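Local coordinates for peruvianin-I (Thevetia peruviana, PDB 6ORM), which acts as a cysteine peptidase of the plant's latex, a germin-like protein with proteolytic activity built on the cupin fold, at the interface of chains A and B. Coordinates in Å, arbitrary orientation; residue numbers count along the deposited sequence, not the author numbering. Chains: chain A/B, Peruvianin-I.

The interface of chains A and B. Residues chain A 39, 42, 59, 64, 74, 148; chain B 96, 98, 124, 126.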
loop_
_atom_site.group_PDB
_atom_site.type_symbol
_atom_site.label_atom_id
_atom_site.label_comp_id
_atom_site.label_asym_id
_atom_site.label_seq_id
_atom_site.Cartn_x
_atom_site.Cartn_y
_atom_site.Cartn_z
ATOM N N TYR A 39 23.816 -5.333 12.506
ATOM C CA TYR A 39 23.607 -4.518 13.697
ATOM C C TYR A 39 23.849 -5.381 14.924
ATOM O O TYR A 39 23.258 -6.457 15.055
ATOM C CB TYR A 39 22.199 -3.915 13.743
ATOM C CG TYR A 39 21.995 -2.986 14.920
ATOM C CD1 TYR A 39 22.525 -1.701 14.910
ATOM C CD2 TYR A 39 21.290 -3.399 16.044
ATOM C CE1 TYR A 39 22.350 -0.848 15.983
ATOM C CE2 TYR A 39 21.110 -2.553 17.122
ATOM C CZ TYR A 39 21.643 -1.280 17.087
ATOM O OH TYR A 39 21.469 -0.432 18.157
ATOM N N PHE A 42 22.322 -5.715 20.243
ATOM C CA PHE A 42 21.822 -6.647 21.248
ATOM C C PHE A 42 22.931 -7.292 22.062
ATOM O O PHE A 42 22.639 -7.916 23.087
ATOM C CB PHE A 42 20.988 -7.753 20.595
ATOM C CG PHE A 42 19.630 -7.307 20.147
ATOM C CD1 PHE A 42 19.039 -6.178 20.688
ATOM C CD2 PHE A 42 18.939 -8.027 19.188
ATOM C CE1 PHE A 42 17.785 -5.772 20.275
ATOM C CE2 PHE A 42 17.685 -7.628 18.770
ATOM C CZ PHE A 42 17.105 -6.500 19.315
ATOM N N VAL A 59 15.604 -1.529 17.927
ATOM C CA VAL A 59 16.245 -1.581 16.618
ATOM C C VAL A 59 15.243 -1.136 15.563
ATOM O O VAL A 59 14.627 -1.964 14.881
ATOM C CB VAL A 59 16.809 -2.975 16.285
ATOM C CG1 VAL A 59 17.735 -2.880 15.083
ATOM C CG2 VAL A 59 17.549 -3.561 17.475
ATOM N N PHE A 64 19.394 1.438 13.300
ATOM C CA PHE A 64 19.934 0.501 12.318
ATOM C C PHE A 64 19.616 1.083 10.946
ATOM O O PHE A 64 18.593 0.745 10.336
ATOM C CB PHE A 64 19.329 -0.889 12.522
ATOM C CG PHE A 64 19.947 -1.978 11.685
ATOM C CD1 PHE A 64 21.087 -1.754 10.927
ATOM C CD2 PHE A 64 19.377 -3.245 11.671
ATOM C CE1 PHE A 64 21.636 -2.772 10.164
ATOM C CE2 PHE A 64 19.921 -4.263 10.914
ATOM C CZ PHE A 64 21.053 -4.029 10.159
ATOM N N ILE A 74 12.931 -4.943 15.005
ATOM C CA ILE A 74 12.923 -5.898 16.107
ATOM C C ILE A 74 13.374 -5.179 17.372
ATOM O O ILE A 74 14.370 -4.447 17.359
ATOM C CB ILE A 74 13.793 -7.140 15.815
ATOM C CG1 ILE A 74 13.604 -8.195 16.909
ATOM C CG2 ILE A 74 15.260 -6.780 15.649
ATOM C CD1 ILE A 74 14.187 -9.553 16.557
ATOM N N TYR A 148 11.424 -10.938 22.233
ATOM C CA TYR A 148 11.711 -10.100 21.080
ATOM C C TYR A 148 10.419 -9.819 20.332
ATOM O O TYR A 148 9.635 -10.738 20.072
ATOM C CB TYR A 148 12.725 -10.774 20.154
ATOM C CG TYR A 148 14.080 -10.942 20.791
ATOM C CD1 TYR A 148 14.329 -11.982 21.675
ATOM C CD2 TYR A 148 15.107 -10.048 20.524
ATOM C CE1 TYR A 148 15.565 -12.133 22.268
ATOM C CE2 TYR A 148 16.347 -10.191 21.109
ATOM C CZ TYR A 148 16.570 -11.235 21.980
ATOM O OH TYR A 148 17.802 -11.383 22.570
ATOM N N LEU B 96 14.733 -9.955 8.192
ATOM C CA LEU B 96 15.618 -9.481 9.250
ATOM C C LEU B 96 16.073 -10.694 10.054
ATOM O O LEU B 96 15.281 -11.299 10.784
ATOM C CB LEU B 96 14.910 -8.453 10.130
ATOM C CG LEU B 96 15.712 -7.826 11.272
ATOM C CD1 LEU B 96 17.062 -7.307 10.783
ATOM C CD2 LEU B 96 14.904 -6.709 11.927
ATOM N N MET B 98 18.168 -12.701 12.882
ATOM C CA MET B 98 18.831 -12.624 14.180
ATOM C C MET B 98 19.508 -13.951 14.470
ATOM O O MET B 98 18.837 -14.984 14.572
ATOM C CB MET B 98 17.857 -12.290 15.312
ATOM C CG MET B 98 18.563 -12.206 16.667
ATOM S SD MET B 98 17.571 -11.502 17.997
ATOM C CE MET B 98 16.280 -12.735 18.150
ATOM N N GLY B 124 23.096 -12.596 18.912
ATOM C CA GLY B 124 22.710 -11.228 19.152
ATOM C C GLY B 124 22.723 -10.355 17.911
ATOM O O GLY B 124 21.989 -9.362 17.854
ATOM N N LEU B 126 22.133 -8.854 14.176
ATOM C CA LEU B 126 21.059 -8.763 13.203
ATOM C C LEU B 126 21.644 -8.490 11.825
ATOM O O LEU B 126 22.694 -7.856 11.693
ATOM C CB LEU B 126 20.069 -7.654 13.553
ATOM C CG LEU B 126 19.427 -7.704 14.934
ATOM C CD1 LEU B 126 18.722 -6.394 15.191
ATOM C CD2 LEU B 126 18.460 -8.862 15.025
HETATM O O HOH W 1 22.006 -6.640 17.647
#
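B:Leu126 sets its methyl CD1 among side chains of chain A, touching A:Ile74, A:Val59, A:Phe42 and A:Tyr39. The tight end lies at A:Ile74, whose branch methyl CG2 comes within 3.5 Å of B:Leu126 CD1 and also touches B:Leu96 CD2. With CG1 of A:Ile74 anti to the backbone N (chi1 -172°), its longer arm turns off roughly square to CG2 and brings CD1 toward B:Met98. A:Val59 meets the leucine tip to tip, both of its methyls near CD1, while A:Phe42 brings its ring atom CE2 to 3.9 Å from B:Leu126 CD1.

Farther along, B:Met98 stretches out and then bends at its last torsion (chi3 65°), which lays the methyl CE over the face of the A:Tyr148 ring, 3.8 Å from the ring centroid. The sulfur SD lies 3.6 Å from A:Tyr148 CE2, and the side chain of A:Phe42 runs roughly perpendicular to that of the methionine. At the other end the packing is looser: A:Phe64 and B:Leu96 lie alongside, pointing opposite ways, with A:Phe64 CE2 and B:Leu96 CD1 4.2 Å apart.

The polar side is backbone and water. A:Tyr39 and B:Leu126 form an antiparallel bridge, B:Leu126 N giving a hydrogen bond of 2.8 Å to A:Tyr39 O and A:Tyr39 N giving one back to B:Leu126 O. A:Tyr39 O also meets a water that links A:Phe42 N to B:Gly124 O, the latter 2.7 Å from the water.

Repeated by the two-fold axis, this patch joins strand 38-39 of one cupin subunit to strand 126-129 of its neighbour and seals apolar side chains between them, likely stabilising the germin-type dimer within the hexamer.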